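Long-range contact in heme oxygenase (Chlamydomonas reinhardtii, PDB 4RAJ), which probably cleaves heme oxidatively to biliverdin, and is seen here without heme: residues K50-Y62 against D102-L115. Numbering follows the deposited sequence.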
loop_
_atom_site.group_PDB
_atom_site.type_symbol
_atom_site.label_atom_id
_atom_site.label_comp_id
_atom_site.label_asym_id
_atom_site.label_seq_id
_atom_site.Cartn_x
_atom_site.Cartn_y
_atom_site.Cartn_z
ATOM N N LYS A 50 -10.760 13.065 13.075
ATOM C CA LYS A 50 -9.381 12.861 12.627
ATOM C C LYS A 50 -8.745 11.698 13.372
ATOM O O LYS A 50 -7.867 11.025 12.837
ATOM C CB LYS A 50 -8.527 14.120 12.808
ATOM C CG LYS A 50 -8.789 14.911 14.057
ATOM C CD LYS A 50 -7.932 16.173 14.060
ATOM C CE LYS A 50 -8.029 16.928 12.737
ATOM N NZ LYS A 50 -7.208 18.176 12.729
ATOM N N ASP A 51 -9.190 11.443 14.600
ATOM C CA ASP A 51 -8.643 10.310 15.352
ATOM C C ASP A 51 -9.043 8.971 14.714
ATOM O O ASP A 51 -8.253 8.029 14.672
ATOM C CB ASP A 51 -9.103 10.344 16.814
ATOM C CG ASP A 51 -8.592 11.564 17.574
ATOM O OD1 ASP A 51 -7.530 12.126 17.215
ATOM O OD2 ASP A 51 -9.258 11.954 18.559
ATOM N N LEU A 52 -10.278 8.893 14.229
ATOM C CA LEU A 52 -10.754 7.706 13.540
ATOM C C LEU A 52 -9.970 7.510 12.249
ATOM O O LEU A 52 -9.491 6.420 11.959
ATOM C CB LEU A 52 -12.243 7.838 13.232
ATOM C CG LEU A 52 -13.121 6.612 13.361
ATOM C CD1 LEU A 52 -12.771 5.871 14.643
ATOM C CD2 LEU A 52 -14.575 7.084 13.381
ATOM N N TYR A 53 -9.842 8.597 11.496
ATOM C CA TYR A 53 -9.086 8.610 10.260
ATOM C C TYR A 53 -7.664 8.075 10.472
ATOM O O TYR A 53 -7.189 7.194 9.749
ATOM C CB TYR A 53 -9.054 10.039 9.701
ATOM C CG TYR A 53 -8.137 10.219 8.523
ATOM C CD1 TYR A 53 -8.508 9.786 7.254
ATOM C CD2 TYR A 53 -6.895 10.821 8.674
ATOM C CE1 TYR A 53 -7.658 9.955 6.164
ATOM C CE2 TYR A 53 -6.046 10.995 7.600
ATOM C CZ TYR A 53 -6.432 10.568 6.351
ATOM O OH TYR A 53 -5.584 10.738 5.288
ATOM N N ALA A 54 -6.996 8.598 11.485
ATOM C CA ALA A 54 -5.600 8.243 11.752
ATOM C C ALA A 54 -5.447 6.800 12.236
ATOM O O ALA A 54 -4.478 6.116 11.897
ATOM C CB ALA A 54 -5.000 9.216 12.775
ATOM N N LYS A 55 -6.397 6.334 13.040
ATOM C CA LYS A 55 -6.403 4.921 13.435
ATOM C C LYS A 55 -6.530 4.004 12.231
ATOM O O LYS A 55 -5.880 2.955 12.164
ATOM C CB LYS A 55 -7.529 4.628 14.424
ATOM C CG LYS A 55 -7.126 4.888 15.846
ATOM C CD LYS A 55 -8.303 4.809 16.798
ATOM C CE LYS A 55 -8.491 6.143 17.506
ATOM N NZ LYS A 55 -9.075 5.993 18.872
ATOM N N ALA A 56 -7.368 4.401 11.282
ATOM C CA ALA A 56 -7.542 3.628 10.056
ATOM C C ALA A 56 -6.261 3.649 9.220
ATOM O O ALA A 56 -5.848 2.618 8.699
ATOM C CB ALA A 56 -8.723 4.157 9.253
ATOM N N LEU A 57 -5.630 4.817 9.109
ATOM C CA LEU A 57 -4.311 4.928 8.460
ATOM C C LEU A 57 -3.300 3.991 9.099
ATOM O O LEU A 57 -2.452 3.402 8.415
ATOM C CB LEU A 57 -3.759 6.360 8.539
ATOM C CG LEU A 57 -4.199 7.466 7.583
ATOM C CD1 LEU A 57 -3.327 8.688 7.808
ATOM C CD2 LEU A 57 -4.105 7.039 6.140
ATOM N N GLY A 58 -3.377 3.875 10.421
ATOM C CA GLY A 58 -2.487 3.006 11.172
ATOM C C GLY A 58 -2.496 1.551 10.715
ATOM O O GLY A 58 -1.465 0.905 10.760
ATOM N N CYS A 59 -3.643 1.043 10.268
ATOM C CA CYS A 59 -3.708 -0.307 9.711
ATOM C C CYS A 59 -2.744 -0.439 8.562
ATOM O O CYS A 59 -1.995 -1.403 8.450
ATOM C CB CYS A 59 -5.117 -0.644 9.223
ATOM S SG CYS A 59 -6.292 -0.718 10.557
ATOM N N PHE A 60 -2.762 0.552 7.695
ATOM C CA PHE A 60 -1.937 0.473 6.514
ATOM C C PHE A 60 -0.513 0.957 6.750
ATOM O O PHE A 60 0.396 0.637 5.972
ATOM C CB PHE A 60 -2.656 1.205 5.385
ATOM C CG PHE A 60 -3.815 0.414 4.895
ATOM C CD1 PHE A 60 -3.632 -0.551 3.918
ATOM C CD2 PHE A 60 -5.048 0.510 5.513
ATOM C CE1 PHE A 60 -4.692 -1.349 3.506
ATOM C CE2 PHE A 60 -6.115 -0.294 5.109
ATOM C CZ PHE A 60 -5.930 -1.220 4.105
ATOM N N TYR A 61 -0.303 1.676 7.845
ATOM C CA TYR A 61 1.054 1.913 8.314
ATOM C C TYR A 61 1.726 0.548 8.489
ATOM O O TYR A 61 2.815 0.304 7.949
ATOM C CB TYR A 61 1.048 2.719 9.621
ATOM C CG TYR A 61 2.340 2.629 10.396
ATOM C CD1 TYR A 61 3.534 3.102 9.861
ATOM C CD2 TYR A 61 2.366 2.068 11.670
ATOM C CE1 TYR A 61 4.735 3.019 10.585
ATOM C CE2 TYR A 61 3.553 1.975 12.389
ATOM C CZ TYR A 61 4.728 2.455 11.846
ATOM O OH TYR A 61 5.904 2.350 12.573
ATOM N N TYR A 62 1.053 -0.358 9.195
ATOM C CA TYR A 62 1.609 -1.691 9.408
ATOM C C TYR A 62 1.723 -2.498 8.126
ATOM O O TYR A 62 2.671 -3.277 7.975
ATOM C CB TYR A 62 0.770 -2.471 10.424
ATOM C CG TYR A 62 0.933 -1.909 11.829
ATOM C CD1 TYR A 62 2.193 -1.814 12.414
ATOM C CD2 TYR A 62 -0.168 -1.477 12.561
ATOM C CE1 TYR A 62 2.348 -1.300 13.699
ATOM C CE2 TYR A 62 -0.024 -0.965 13.848
ATOM C CZ TYR A 62 1.233 -0.884 14.410
ATOM O OH TYR A 62 1.364 -0.368 15.687
ATOM N N ASP A 102 2.117 10.821 9.672
ATOM C CA ASP A 102 0.710 11.201 9.792
ATOM C C ASP A 102 0.093 10.673 11.086
ATOM O O ASP A 102 -0.602 11.400 11.800
ATOM C CB ASP A 102 -0.088 10.692 8.594
ATOM C CG ASP A 102 0.155 11.512 7.350
ATOM O OD1 ASP A 102 0.774 12.609 7.457
ATOM O OD2 ASP A 102 -0.288 11.061 6.267
ATOM N N VAL A 103 0.345 9.408 11.389
ATOM C CA VAL A 103 -0.201 8.825 12.610
ATOM C C VAL A 103 0.287 9.584 13.856
ATOM O O VAL A 103 -0.502 9.867 14.761
ATOM C CB VAL A 103 0.158 7.324 12.709
ATOM C CG1 VAL A 103 -0.138 6.772 14.101
ATOM C CG2 VAL A 103 -0.611 6.531 11.631
ATOM N N GLN A 104 1.579 9.913 13.908
ATOM C CA GLN A 104 2.079 10.677 15.051
ATOM C C GLN A 104 1.466 12.073 15.062
ATOM O O GLN A 104 1.096 12.589 16.127
ATOM C CB GLN A 104 3.606 10.748 15.037
ATOM C CG GLN A 104 4.252 9.393 15.314
ATOM C CD GLN A 104 5.770 9.484 15.513
ATOM O OE1 GLN A 104 6.554 9.008 14.682
ATOM N NE2 GLN A 104 6.177 10.087 16.615
ATOM N N HIS A 105 1.317 12.671 13.885
ATOM C CA HIS A 105 0.713 14.004 13.811
ATOM C C HIS A 105 -0.700 14.051 14.397
ATOM O O HIS A 105 -1.027 14.910 15.235
ATOM C CB HIS A 105 0.657 14.521 12.370
ATOM C CG HIS A 105 -0.036 15.850 12.265
ATOM N ND1 HIS A 105 -1.296 15.998 11.732
ATOM C CD2 HIS A 105 0.334 17.073 12.710
ATOM C CE1 HIS A 105 -1.662 17.268 11.822
ATOM N NE2 HIS A 105 -0.686 17.941 12.398
ATOM N N TYR A 106 -1.552 13.128 13.964
ATOM C CA TYR A 106 -2.947 13.178 14.387
ATOM C C TYR A 106 -3.155 12.722 15.818
ATOM O O TYR A 106 -3.970 13.298 16.540
ATOM C CB TYR A 106 -3.802 12.334 13.445
ATOM C CG TYR A 106 -3.975 12.936 12.077
ATOM C CD1 TYR A 106 -4.770 14.063 11.897
ATOM C CD2 TYR A 106 -3.348 12.387 10.958
ATOM C CE1 TYR A 106 -4.943 14.624 10.651
ATOM C CE2 TYR A 106 -3.516 12.954 9.697
ATOM C CZ TYR A 106 -4.321 14.077 9.559
ATOM O OH TYR A 106 -4.511 14.667 8.328
ATOM N N LEU A 107 -2.412 11.700 16.238
ATOM C CA LEU A 107 -2.731 10.998 17.481
ATOM C C LEU A 107 -1.835 11.396 18.655
ATOM O O LEU A 107 -2.184 11.177 19.824
ATOM C CB LEU A 107 -2.655 9.485 17.259
ATOM C CG LEU A 107 -3.634 8.892 16.242
ATOM C CD1 LEU A 107 -3.566 7.380 16.269
ATOM C CD2 LEU A 107 -5.072 9.365 16.521
ATOM N N GLY A 108 -0.678 11.974 18.353
ATOM C CA GLY A 108 0.174 12.512 19.399
ATOM C C GLY A 108 0.915 11.454 20.194
ATOM O O GLY A 108 1.193 10.372 19.696
ATOM N N ALA A 109 1.221 11.773 21.446
ATOM C CA ALA A 109 2.179 10.987 22.225
ATOM C C ALA A 109 1.822 9.503 22.354
ATOM O O ALA A 109 2.699 8.638 22.279
ATOM C CB ALA A 109 2.337 11.602 23.613
ATOM N N THR A 110 0.536 9.212 22.535
ATOM C CA THR A 110 0.112 7.830 22.767
ATOM C C THR A 110 -0.445 7.170 21.515
ATOM O O THR A 110 -1.262 6.257 21.604
ATOM C CB THR A 110 -0.931 7.767 23.873
ATOM O OG1 THR A 110 -2.069 8.552 23.492
ATOM C CG2 THR A 110 -0.332 8.319 25.175
ATOM N N TRP A 111 0.035 7.597 20.346
ATOM C CA TRP A 111 -0.438 7.025 19.083
ATOM C C TRP A 111 -0.412 5.490 19.054
ATOM O O TRP A 111 -1.344 4.861 18.554
ATOM C CB TRP A 111 0.372 7.575 17.897
ATOM C CG TRP A 111 1.834 7.224 17.857
ATOM C CD1 TRP A 111 2.862 7.946 18.386
ATOM C CD2 TRP A 111 2.432 6.086 17.220
ATOM N NE1 TRP A 111 4.062 7.325 18.133
ATOM C CE2 TRP A 111 3.828 6.176 17.426
ATOM C CE3 TRP A 111 1.925 4.993 16.514
ATOM C CZ2 TRP A 111 4.720 5.222 16.946
ATOM C CZ3 TRP A 111 2.812 4.044 16.035
ATOM C CH2 TRP A 111 4.194 4.166 16.250
ATOM N N GLN A 112 0.632 4.884 19.603
ATOM C CA GLN A 112 0.757 3.438 19.492
ATOM C C GLN A 112 -0.350 2.720 20.254
ATOM O O GLN A 112 -0.935 1.761 19.741
ATOM C CB GLN A 112 2.129 2.987 19.975
ATOM C CG GLN A 112 2.452 1.556 19.654
ATOM C CD GLN A 112 3.940 1.314 19.704
ATOM O OE1 GLN A 112 4.573 1.514 20.740
ATOM N NE2 GLN A 112 4.512 0.901 18.583
ATOM N N ALA A 113 -0.656 3.189 21.463
ATOM C CA ALA A 113 -1.805 2.672 22.201
ATOM C C ALA A 113 -3.126 2.927 21.484
ATOM O O ALA A 113 -4.001 2.062 21.493
ATOM C CB ALA A 113 -1.860 3.267 23.589
ATOM N N GLN A 114 -3.282 4.101 20.868
ATOM C CA GLN A 114 -4.558 4.410 20.218
ATOM C C GLN A 114 -4.775 3.562 18.971
ATOM O O GLN A 114 -5.901 3.449 18.497
ATOM C CB GLN A 114 -4.687 5.887 19.838
ATOM C CG GLN A 114 -4.063 6.868 20.799
ATOM C CD GLN A 114 -4.613 8.286 20.694
ATOM O OE1 GLN A 114 -4.943 8.753 19.609
ATOM N NE2 GLN A 114 -4.580 9.016 21.806
ATOM N N LEU A 115 -3.716 2.968 18.430
ATOM C CA LEU A 115 -3.887 2.064 17.296
ATOM C C LEU A 115 -4.526 0.743 17.730
ATOM O O LEU A 115 -4.989 -0.026 16.889
ATOM C CB LEU A 115 -2.555 1.791 16.602
ATOM C CG LEU A 115 -1.934 2.952 15.824
ATOM C CD1 LEU A 115 -0.815 2.434 14.936
ATOM C CD2 LEU A 115 -2.987 3.686 15.004
HETATM O O HOH W 1 -5.673 11.608 19.687
HETATM O O HOH W 2 -6.356 14.802 16.828
HETATM O O HOH W 3 -3.026 11.565 5.917
HETATM O O HOH W 4 -5.249 0.886 13.761
#
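The ring of Y53 turns its CD2-CE2 edge toward one face of the Y106 ring, off-centre. The two planes stand at 80° with centroids 5.6 Å apart, an offset edge-to-face pair. Y53 reaches it because its CG lies anti to the backbone N (chi1 172°). H105 of the same helix as Y106 lies over the other face of the Y106 ring. At the base of Y106, the CB of A54 sits 3.4 Å from the CB of Y106. The same methyl also meets L107, 3.7 Å from its CG. The Y106 hydroxyl bonds to G173 O beyond the contact. Were Y106 an alanine, the Y53 edge would probably lose its ring partner, a gap would open between Y53 and H105, and G173 O would be left without this hydroxyl.

Farther along, G58 has no side chain, so V103 CG2 and L115 CD2 both come close to its CA, the latter at 3.9 Å. The other methyl of L115, CD1, meets the Y62 ring obliquely, 3.7 Å from CE2. K55 CG and CD lie against the carbonyl oxygen of Q114, CD 3.2 Å from Q114 O.

No direct hydrogen bond crosses between the segments. Water does the polar work instead. One molecule donates to both D51 OD1 and Y106 O. Another accepts from Y53 OH at 2.8 Å and donates to D102 OD2, whose carboxylate is also held by A175 N and A176 N.

The segments 50-62 and 102-107, of helices 50-76 and 96-107, run nearly antiparallel, at 155°, with axes 9.1 Å apart. The turn after L107 brings helix 111-114 and L115 back against the first helix. This is antiparallel helix packing in the all-helical heme oxygenase fold, beside the pocket that holds a polyether (PG6) here, which F60 helps line.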